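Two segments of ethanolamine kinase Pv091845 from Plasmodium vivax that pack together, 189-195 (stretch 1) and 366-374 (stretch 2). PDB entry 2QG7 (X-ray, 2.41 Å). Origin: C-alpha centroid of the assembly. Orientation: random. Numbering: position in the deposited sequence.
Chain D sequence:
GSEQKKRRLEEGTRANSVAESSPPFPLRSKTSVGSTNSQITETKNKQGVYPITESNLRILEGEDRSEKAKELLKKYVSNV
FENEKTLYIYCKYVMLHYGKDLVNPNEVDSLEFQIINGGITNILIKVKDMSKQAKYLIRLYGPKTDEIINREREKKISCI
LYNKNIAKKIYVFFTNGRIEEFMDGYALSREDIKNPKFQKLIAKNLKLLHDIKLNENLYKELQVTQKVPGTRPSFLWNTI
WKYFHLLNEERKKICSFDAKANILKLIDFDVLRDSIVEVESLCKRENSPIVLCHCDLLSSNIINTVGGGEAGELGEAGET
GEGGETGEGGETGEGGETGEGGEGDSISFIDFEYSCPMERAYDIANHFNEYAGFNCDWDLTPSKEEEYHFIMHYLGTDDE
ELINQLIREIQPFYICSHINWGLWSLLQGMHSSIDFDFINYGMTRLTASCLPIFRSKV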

# COMPACT_ATOMS: atom_id res chain seq x y z
N SER D 189 -12.06 -16.86 3.13
CA SER D 189 -11.36 -15.82 2.39
C SER D 189 -12.13 -14.54 2.55
O SER D 189 -13.25 -14.57 3.03
CB SER D 189 -11.22 -16.18 0.91
OG SER D 189 -12.48 -16.40 0.30
N ARG D 190 -11.54 -13.41 2.18
CA ARG D 190 -12.24 -12.15 2.32
C ARG D 190 -13.41 -12.09 1.35
O ARG D 190 -14.33 -11.32 1.55
CB ARG D 190 -11.29 -10.95 2.17
CG ARG D 190 -10.66 -10.90 0.82
CD ARG D 190 -9.89 -9.66 0.56
NE ARG D 190 -9.63 -9.54 -0.87
CZ ARG D 190 -8.87 -8.60 -1.44
NH1 ARG D 190 -8.27 -7.68 -0.66
NH2 ARG D 190 -8.72 -8.59 -2.77
N GLU D 191 -13.38 -12.90 0.30
CA GLU D 191 -14.52 -12.95 -0.57
C GLU D 191 -15.61 -13.82 0.03
O GLU D 191 -16.78 -13.60 -0.28
CB GLU D 191 -14.21 -13.36 -2.04
CG GLU D 191 -12.95 -14.21 -2.25
CD GLU D 191 -11.63 -13.39 -2.16
OE1 GLU D 191 -11.53 -12.34 -2.85
OE2 GLU D 191 -10.69 -13.80 -1.42
N ASP D 192 -15.24 -14.78 0.90
CA ASP D 192 -16.25 -15.56 1.61
C ASP D 192 -17.03 -14.73 2.61
O ASP D 192 -18.25 -14.83 2.66
CB ASP D 192 -15.65 -16.77 2.31
CG ASP D 192 -15.15 -17.82 1.33
OD1 ASP D 192 -14.20 -18.55 1.69
OD2 ASP D 192 -15.67 -17.92 0.20
N ILE D 193 -16.32 -13.94 3.43
CA ILE D 193 -16.97 -13.11 4.44
C ILE D 193 -17.92 -12.05 3.88
O ILE D 193 -18.82 -11.59 4.57
CB ILE D 193 -15.97 -12.51 5.49
CG1 ILE D 193 -15.08 -11.38 4.89
CG2 ILE D 193 -15.20 -13.67 6.18
CD1 ILE D 193 -14.20 -10.73 5.93
N LYS D 194 -17.70 -11.69 2.62
CA LYS D 194 -18.49 -10.69 1.93
C LYS D 194 -19.72 -11.33 1.30
O LYS D 194 -20.72 -10.68 1.04
CB LYS D 194 -17.63 -10.04 0.84
CG LYS D 194 -18.30 -8.85 0.09
CD LYS D 194 -17.35 -8.30 -0.96
CE LYS D 194 -17.98 -7.19 -1.78
NZ LYS D 194 -18.18 -5.95 -0.96
N ASN D 195 -19.61 -12.63 1.05
CA ASN D 195 -20.67 -13.47 0.49
C ASN D 195 -21.88 -13.61 1.45
O ASN D 195 -21.73 -14.04 2.59
CB ASN D 195 -20.06 -14.84 0.13
CG ASN D 195 -21.06 -15.80 -0.44
OD1 ASN D 195 -22.14 -15.40 -0.86
ND2 ASN D 195 -20.70 -17.08 -0.45
N ASN D 366 -15.12 -3.29 12.59
CA ASN D 366 -13.83 -3.92 12.42
C ASN D 366 -13.93 -5.11 11.48
O ASN D 366 -13.09 -5.26 10.62
CB ASN D 366 -13.25 -4.30 13.77
CG ASN D 366 -11.84 -4.91 13.67
OD1 ASN D 366 -10.86 -4.21 13.35
ND2 ASN D 366 -11.74 -6.21 13.94
N HIS D 367 -15.00 -5.90 11.57
CA HIS D 367 -15.22 -7.01 10.70
C HIS D 367 -15.48 -6.55 9.27
O HIS D 367 -15.06 -7.18 8.29
CB HIS D 367 -16.39 -7.87 11.20
CG HIS D 367 -16.73 -9.02 10.29
ND1 HIS D 367 -15.82 -10.00 9.97
CD2 HIS D 367 -17.86 -9.31 9.61
CE1 HIS D 367 -16.38 -10.86 9.13
NE2 HIS D 367 -17.61 -10.47 8.89
N PHE D 368 -16.19 -5.45 9.14
CA PHE D 368 -16.50 -4.89 7.84
C PHE D 368 -15.26 -4.28 7.16
O PHE D 368 -15.14 -4.33 5.94
CB PHE D 368 -17.58 -3.83 8.00
CG PHE D 368 -18.96 -4.42 8.22
CD1 PHE D 368 -19.24 -5.76 7.88
CD2 PHE D 368 -19.99 -3.64 8.73
CE1 PHE D 368 -20.52 -6.29 8.09
CE2 PHE D 368 -21.28 -4.15 8.90
CZ PHE D 368 -21.54 -5.47 8.58
N ASN D 369 -14.34 -3.73 7.95
CA ASN D 369 -13.05 -3.35 7.40
C ASN D 369 -12.26 -4.51 6.81
O ASN D 369 -11.45 -4.30 5.94
CB ASN D 369 -12.19 -2.57 8.40
CG ASN D 369 -12.52 -1.10 8.42
OD1 ASN D 369 -12.89 -0.53 7.40
ND2 ASN D 369 -12.34 -0.47 9.57
N GLU D 370 -12.50 -5.72 7.30
CA GLU D 370 -11.70 -6.87 6.94
C GLU D 370 -12.17 -7.50 5.65
O GLU D 370 -11.68 -8.51 5.24
CB GLU D 370 -11.68 -7.88 8.10
CG GLU D 370 -10.95 -7.42 9.42
CD GLU D 370 -9.43 -7.13 9.22
OE1 GLU D 370 -8.83 -6.36 10.04
OE2 GLU D 370 -8.79 -7.70 8.28
N TYR D 371 -13.14 -6.90 5.01
CA TYR D 371 -13.63 -7.33 3.72
C TYR D 371 -12.56 -6.94 2.69
O TYR D 371 -12.43 -7.60 1.62
CB TYR D 371 -14.93 -6.55 3.41
CG TYR D 371 -16.23 -7.15 3.96
CD1 TYR D 371 -16.30 -7.72 5.25
CD2 TYR D 371 -17.41 -7.09 3.21
CE1 TYR D 371 -17.48 -8.24 5.74
CE2 TYR D 371 -18.62 -7.61 3.70
CZ TYR D 371 -18.64 -8.18 4.96
OH TYR D 371 -19.83 -8.72 5.44
N ALA D 372 -11.85 -5.85 3.01
CA ALA D 372 -10.70 -5.35 2.25
C ALA D 372 -9.49 -6.28 2.29
O ALA D 372 -8.65 -6.24 1.39
CB ALA D 372 -10.30 -3.97 2.75
N GLY D 373 -9.39 -7.10 3.35
CA GLY D 373 -8.25 -7.99 3.55
C GLY D 373 -7.01 -7.22 3.97
O GLY D 373 -7.07 -6.01 4.26
N PHE D 374 -5.89 -7.92 4.05
CA PHE D 374 -4.60 -7.28 4.39
C PHE D 374 -4.10 -6.37 3.27
O PHE D 374 -3.27 -5.53 3.49
CB PHE D 374 -3.54 -8.34 4.73
CG PHE D 374 -3.68 -8.92 6.11
CD1 PHE D 374 -3.55 -8.10 7.23
CD2 PHE D 374 -3.96 -10.27 6.29
CE1 PHE D 374 -3.65 -8.63 8.52
CE2 PHE D 374 -4.09 -10.80 7.57
CZ PHE D 374 -3.93 -9.98 8.68
O HOH W 1 -14.20 -8.95 0.16
O HOH W 2 -19.52 -10.94 7.10

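Stretch 1 forms a short, weakly bonded helix at about 190-194, opened by S189: its OG accepts from D192 N (3.3 Å), a capping bond, while D192 OD1 accepts in return from S189 N (3.1 Å). Stretch 2 enters as the end of a longer helix and continues through mostly weak backbone bonds, such as G373 N to E370 O (3.3 Å). The backbones come closest at R190 and Y371, whose CA atoms lie 5.2 Å apart; there water 1 bridges them, donating to R190 O (2.8 Å) and Y371 O (2.7 Å). The R190 side chain runs extended beyond chi1 along stretch 2, and its NH1 gives A372 O a short but poorly angled, weak hydrogen bond (2.5 Å). Its CD packs 3.8 Å from G373 CA; an ideal CB on G373 would fall 2.7 Å from that CD, and the positive phi also favours glycine. I193 points toward stretch 2, placing CD1 3.7 Å from Y371 CD1 and 3.9 Å from H367 CE1. Although its CA-to-CB bond points away, the end of the Y371 side chain comes nearer stretch 1, with I193 C and K194 N over one face of the ring and K194 CG 3.7 Å from Y371 CD2. Water 2 links I193 O (2.7 Å), H367 NE2 (2.7 Å) and Y371 OH (2.8 Å).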